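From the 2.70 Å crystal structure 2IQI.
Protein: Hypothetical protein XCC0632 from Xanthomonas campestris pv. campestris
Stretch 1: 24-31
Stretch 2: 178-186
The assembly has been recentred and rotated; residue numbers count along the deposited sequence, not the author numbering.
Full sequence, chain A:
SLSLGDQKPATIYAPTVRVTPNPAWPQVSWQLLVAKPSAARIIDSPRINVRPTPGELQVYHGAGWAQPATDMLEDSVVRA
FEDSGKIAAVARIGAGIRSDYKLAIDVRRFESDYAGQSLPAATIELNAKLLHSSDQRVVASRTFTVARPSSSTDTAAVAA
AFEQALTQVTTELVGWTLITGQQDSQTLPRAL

Stretch 1, residues 24-31: AWPQVSWQ
Stretch 2 (178-186) LITGQQDSQ

An extended segment can pack along a helix by turning alternate side chains onto it, and the contact between residues 24-31 and 178-186 of this chain is a compact example. The second stretch is the end of a helix that begins earlier and runs through S185, held by bonds such as Q182 N to L178 O (3.0 Å) and S185 N to G181 O (2.8 Å); Q186, at phi/psi -79/13, is the first residue to leave helical values. The first stretch is irregular but largely extended, with P26 at -60/141, Q27 at -80/118, V28 at -110/180 and W30 at -75/177; S29 departs at -141/4. Both stretches advance in the same direction: CA of P26 lies 6.5 Å from CA of I179, CA of V28 6.8 Å from CA of Q182, and CA of W30 7.8 Å from CA of S185. P26, V28 and W30 point toward the helix, whereas Q27 points away.

Apolar packing gathers around L178 and the ring of P26. L178 (m, t) is shared by several partners: its CD1 lies 3.8 Å from W25 CB, and its CD2 is 4.2 Å from W30 CH2 and 4.5 Å from V28 CG2. W25 adopts m with chi2 at -19°. The proline ring, with C-gamma endo pucker, sets CD 3.5 Å from CG1 of I179 (m, t), and P26 CB lies 3.8 Å from Q182 CG. V28, in the m rotamer, packs its CG1 3.6 Å from Q182 OE1.

The polar element is a single direct hydrogen bond. W30, with chi1 at 42° (p) and chi2 at -91°, donates from NE1 to Q182 OE1 at 3.1 Å with an N-H...O angle of 142°, the acceptor sitting at the ring edge near its plane. Q182 reaches this position with chi1 -172° (t), chi2 58° (p) and chi3 -1°. The same OE1 accepts from a water at 2.6 Å from the water oxygen, and that water accepts a weak bond from S29 N at 3.4 Å, so the glutamine also links the helix to the backbone of the segment.

The last kind of contact depends on an absent side chain. W30 CZ2 approaches G181 CA to 3.6 Å, and an ideal CB on G181 would lie only 2.4 Å from CZ2, a clash. Glycine thus leaves room for the indole, whose CZ2 is also 3.7 Å from L178 O and whose CD1 is 3.9 Å from S185 CB. Altogether 476 Å² is buried, summed over both sides.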

ATOM      1  N   ALA A  24     -11.528  16.867   1.180  1.00 46.24           N
ATOM      2  CA  ALA A  24     -10.625  17.833   0.596  1.00 45.86           C
ATOM      3  C   ALA A  24      -9.815  17.326  -0.593  1.00 45.45           C
ATOM      4  O   ALA A  24      -8.894  18.030  -1.073  1.00 45.91           O
ATOM      5  CB  ALA A  24      -9.717  18.410   1.667  1.00 46.57           C
ATOM      6  N   TRP A  25     -10.109  16.115  -1.058  1.00 44.34           N
ATOM      7  CA  TRP A  25      -9.418  15.629  -2.230  1.00 43.98           C
ATOM      8  C   TRP A  25     -10.071  16.279  -3.438  1.00 44.46           C
ATOM      9  O   TRP A  25     -11.306  16.260  -3.557  1.00 44.18           O
ATOM     10  CB  TRP A  25      -9.497  14.109  -2.361  1.00 43.46           C
ATOM     11  CG  TRP A  25      -8.754  13.305  -1.297  1.00 43.77           C
ATOM     12  CD1 TRP A  25      -7.758  13.741  -0.471  1.00 42.51           C
ATOM     13  CD2 TRP A  25      -8.928  11.910  -0.999  1.00 43.33           C
ATOM     14  NE1 TRP A  25      -7.327  12.728   0.331  1.00 41.72           N
ATOM     15  CE2 TRP A  25      -8.023  11.589   0.032  1.00 41.52           C
ATOM     16  CE3 TRP A  25      -9.756  10.900  -1.511  1.00 41.94           C
ATOM     17  CZ2 TRP A  25      -7.941  10.313   0.589  1.00 41.53           C
ATOM     18  CZ3 TRP A  25      -9.668   9.621  -0.952  1.00 42.74           C
ATOM     19  CH2 TRP A  25      -8.772   9.347   0.091  1.00 42.04           C
ATOM     20  N   PRO A  26      -9.255  16.812  -4.372  1.00 44.39           N
ATOM     21  CA  PRO A  26      -9.837  17.355  -5.589  1.00 44.52           C
ATOM     22  C   PRO A  26     -10.591  16.262  -6.335  1.00 45.48           C
ATOM     23  O   PRO A  26     -10.151  15.080  -6.356  1.00 45.10           O
ATOM     24  CB  PRO A  26      -8.616  17.779  -6.413  1.00 43.87           C
ATOM     25  CG  PRO A  26      -7.513  16.976  -5.882  1.00 43.75           C
ATOM     26  CD  PRO A  26      -7.791  16.850  -4.415  1.00 43.93           C
ATOM     27  N   GLN A  27     -11.740  16.659  -6.893  1.00 46.70           N
ATOM     28  CA  GLN A  27     -12.439  15.896  -7.917  1.00 47.88           C
ATOM     29  C   GLN A  27     -11.751  16.182  -9.232  1.00 47.60           C
ATOM     30  O   GLN A  27     -11.700  17.330  -9.645  1.00 48.04           O
ATOM     31  CB  GLN A  27     -13.891  16.312  -7.984  1.00 48.15           C
ATOM     32  CG  GLN A  27     -14.715  15.364  -8.825  1.00 53.22           C
ATOM     33  CD  GLN A  27     -16.140  15.227  -8.322  1.00 59.01           C
ATOM     34  OE1 GLN A  27     -16.803  16.226  -7.987  1.00 61.04           O
ATOM     35  NE2 GLN A  27     -16.624  13.981  -8.260  1.00 58.92           N
ATOM     36  N   VAL A  28     -11.189  15.161  -9.872  1.00 47.64           N
ATOM     37  CA  VAL A  28     -10.367  15.384 -11.054  1.00 47.96           C
ATOM     38  C   VAL A  28     -11.048  14.881 -12.326  1.00 48.44           C
ATOM     39  O   VAL A  28     -12.163  14.364 -12.277  1.00 49.14           O
ATOM     40  CB  VAL A  28      -8.948  14.759 -10.943  1.00 47.97           C
ATOM     41  CG1 VAL A  28      -8.217  15.249  -9.680  1.00 47.32           C
ATOM     42  CG2 VAL A  28      -9.021  13.256 -11.011  1.00 46.79           C
ATOM     43  N   SER A  29     -10.382  15.040 -13.467  1.00 48.48           N
ATOM     44  CA  SER A  29     -10.891  14.472 -14.716  1.00 48.49           C
ATOM     45  C   SER A  29      -9.779  13.895 -15.624  1.00 48.46           C
ATOM     46  O   SER A  29     -10.063  13.473 -16.755  1.00 47.50           O
ATOM     47  CB  SER A  29     -11.693  15.510 -15.477  1.00 48.39           C
ATOM     48  OG  SER A  29     -10.784  16.361 -16.137  1.00 49.72           O
ATOM     49  N   TRP A  30      -8.524  13.895 -15.139  1.00 48.32           N
ATOM     50  CA  TRP A  30      -7.478  13.107 -15.789  1.00 48.24           C
ATOM     51  C   TRP A  30      -7.684  11.604 -15.453  1.00 48.61           C
ATOM     52  O   TRP A  30      -8.636  11.225 -14.715  1.00 47.97           O
ATOM     53  CB  TRP A  30      -6.071  13.622 -15.462  1.00 48.55           C
ATOM     54  CG  TRP A  30      -5.890  13.992 -14.030  1.00 49.47           C
ATOM     55  CD1 TRP A  30      -6.096  15.204 -13.479  1.00 50.21           C
ATOM     56  CD2 TRP A  30      -5.484  13.130 -12.961  1.00 50.64           C
ATOM     57  NE1 TRP A  30      -5.837  15.169 -12.136  1.00 49.85           N
ATOM     58  CE2 TRP A  30      -5.469  13.902 -11.789  1.00 50.22           C
ATOM     59  CE3 TRP A  30      -5.138  11.770 -12.880  1.00 51.30           C
ATOM     60  CZ2 TRP A  30      -5.098  13.371 -10.536  1.00 50.71           C
ATOM     61  CZ3 TRP A  30      -4.775  11.237 -11.623  1.00 50.48           C
ATOM     62  CH2 TRP A  30      -4.751  12.044 -10.476  1.00 49.63           C
ATOM     63  N   GLN A  31      -6.832  10.751 -16.027  1.00 48.08           N
ATOM     64  CA  GLN A  31      -7.076   9.331 -16.007  1.00 47.68           C
ATOM     65  C   GLN A  31      -5.859   8.667 -15.474  1.00 46.90           C
ATOM     66  O   GLN A  31      -4.740   9.080 -15.825  1.00 46.83           O
ATOM     67  CB  GLN A  31      -7.385   8.815 -17.395  1.00 48.12           C
ATOM     68  CG  GLN A  31      -8.694   9.365 -17.949  1.00 52.34           C
ATOM     69  CD  GLN A  31      -9.266   8.536 -19.103  1.00 57.49           C
ATOM     70  OE1 GLN A  31     -10.478   8.618 -19.385  1.00 60.62           O
ATOM     71  NE2 GLN A  31      -8.407   7.716 -19.761  1.00 54.89           N
ATOM     72  N   LEU A 178      -4.100  12.093  -6.062  1.00 38.51           N
ATOM     73  CA  LEU A 178      -5.071  13.056  -6.522  1.00 38.20           C
ATOM     74  C   LEU A 178      -4.551  14.464  -6.414  1.00 39.17           C
ATOM     75  O   LEU A 178      -4.737  15.233  -7.337  1.00 40.49           O
ATOM     76  CB  LEU A 178      -6.363  12.955  -5.744  1.00 37.15           C
ATOM     77  CG  LEU A 178      -7.044  11.614  -5.869  1.00 36.33           C
ATOM     78  CD1 LEU A 178      -8.243  11.710  -5.030  1.00 34.03           C
ATOM     79  CD2 LEU A 178      -7.387  11.260  -7.344  1.00 34.36           C
ATOM     80  N   ILE A 179      -3.945  14.829  -5.286  1.00 39.83           N
ATOM     81  CA  ILE A 179      -3.507  16.217  -5.099  1.00 39.41           C
ATOM     82  C   ILE A 179      -2.310  16.510  -6.007  1.00 40.99           C
ATOM     83  O   ILE A 179      -2.328  17.505  -6.754  1.00 41.71           O
ATOM     84  CB  ILE A 179      -3.249  16.544  -3.609  1.00 38.97           C
ATOM     85  CG1 ILE A 179      -4.594  16.643  -2.903  1.00 36.30           C
ATOM     86  CG2 ILE A 179      -2.417  17.821  -3.423  1.00 35.34           C
ATOM     87  CD1 ILE A 179      -4.493  16.637  -1.420  1.00 33.00           C
ATOM     88  N   THR A 180      -1.300  15.643  -5.981  1.00 41.35           N
ATOM     89  CA  THR A 180      -0.131  15.864  -6.808  1.00 42.76           C
ATOM     90  C   THR A 180      -0.516  15.857  -8.300  1.00 44.22           C
ATOM     91  O   THR A 180      -0.110  16.739  -9.059  1.00 44.74           O
ATOM     92  CB  THR A 180       0.976  14.827  -6.546  1.00 42.79           C
ATOM     93  OG1 THR A 180       1.235  14.713  -5.132  1.00 41.61           O
ATOM     94  CG2 THR A 180       2.229  15.242  -7.256  1.00 41.88           C
ATOM     95  N   GLY A 181      -1.337  14.894  -8.699  1.00 44.75           N
ATOM     96  CA  GLY A 181      -1.790  14.826 -10.062  1.00 45.81           C
ATOM     97  C   GLY A 181      -2.423  16.122 -10.496  1.00 46.81           C
ATOM     98  O   GLY A 181      -2.073  16.674 -11.536  1.00 46.87           O
ATOM     99  N   GLN A 182      -3.352  16.594  -9.683  1.00 47.96           N
ATOM    100  CA  GLN A 182      -4.113  17.791  -9.949  1.00 49.88           C
ATOM    101  C   GLN A 182      -3.256  19.071  -9.976  1.00 51.60           C
ATOM    102  O   GLN A 182      -3.516  19.972 -10.759  1.00 52.57           O
ATOM    103  CB  GLN A 182      -5.233  17.907  -8.922  1.00 49.79           C
ATOM    104  CG  GLN A 182      -6.257  19.020  -9.166  1.00 50.78           C
ATOM    105  CD  GLN A 182      -6.979  18.923 -10.515  1.00 51.55           C
ATOM    106  OE1 GLN A 182      -6.737  18.024 -11.342  1.00 49.83           O
ATOM    107  NE2 GLN A 182      -7.873  19.860 -10.736  1.00 51.79           N
ATOM    108  N   GLN A 183      -2.226  19.162  -9.147  1.00 52.99           N
ATOM    109  CA  GLN A 183      -1.404  20.356  -9.183  1.00 53.95           C
ATOM    110  C   GLN A 183      -0.578  20.340 -10.435  1.00 53.93           C
ATOM    111  O   GLN A 183      -0.256  21.409 -10.966  1.00 54.99           O
ATOM    112  CB  GLN A 183      -0.562  20.543  -7.914  1.00 53.48           C
ATOM    113  CG  GLN A 183      -1.425  21.134  -6.797  1.00 55.41           C
ATOM    114  CD  GLN A 183      -0.854  21.019  -5.371  1.00 56.00           C
ATOM    115  OE1 GLN A 183       0.169  20.340  -5.120  1.00 59.36           O
ATOM    116  NE2 GLN A 183      -1.529  21.691  -4.426  1.00 54.49           N
ATOM    117  N   ASP A 184      -0.238  19.145 -10.917  1.00 54.02           N
ATOM    118  CA  ASP A 184       0.544  19.037 -12.146  1.00 53.91           C
ATOM    119  C   ASP A 184      -0.353  19.353 -13.321  1.00 54.40           C
ATOM    120  O   ASP A 184       0.057  20.047 -14.235  1.00 54.40           O
ATOM    121  CB  ASP A 184       1.136  17.662 -12.349  1.00 53.09           C
ATOM    122  CG  ASP A 184       1.931  17.559 -13.648  1.00 53.19           C
ATOM    123  OD1 ASP A 184       1.384  17.110 -14.681  1.00 51.45           O
ATOM    124  OD2 ASP A 184       3.118  17.926 -13.645  1.00 51.49           O
ATOM    125  N   SER A 185      -1.583  18.856 -13.282  1.00 54.78           N
ATOM    126  CA  SER A 185      -2.469  18.984 -14.419  1.00 55.14           C
ATOM    127  C   SER A 185      -2.754  20.447 -14.722  1.00 55.58           C
ATOM    128  O   SER A 185      -2.941  20.821 -15.872  1.00 55.55           O
ATOM    129  CB  SER A 185      -3.756  18.217 -14.177  1.00 54.78           C
ATOM    130  OG  SER A 185      -4.867  18.987 -14.565  1.00 55.46           O
ATOM    131  N   GLN A 186      -2.753  21.273 -13.684  1.00 55.87           N
ATOM    132  CA  GLN A 186      -3.096  22.682 -13.820  1.00 56.05           C
ATOM    133  C   GLN A 186      -1.978  23.561 -14.369  1.00 55.55           C
ATOM    134  O   GLN A 186      -2.074  24.775 -14.282  1.00 55.45           O
ATOM    135  CB  GLN A 186      -3.607  23.202 -12.475  1.00 55.85           C
ATOM    136  CG  GLN A 186      -5.006  22.675 -12.219  1.00 59.34           C
ATOM    137  CD  GLN A 186      -5.607  23.073 -10.864  1.00 65.03           C
ATOM    138  OE1 GLN A 186      -5.090  22.703  -9.786  1.00 67.74           O
ATOM    139  NE2 GLN A 186      -6.737  23.795 -10.914  1.00 65.66           N
TER
HETATM  140  O   HOH W   1      -8.668  17.981 -13.039  1.00 46.50           O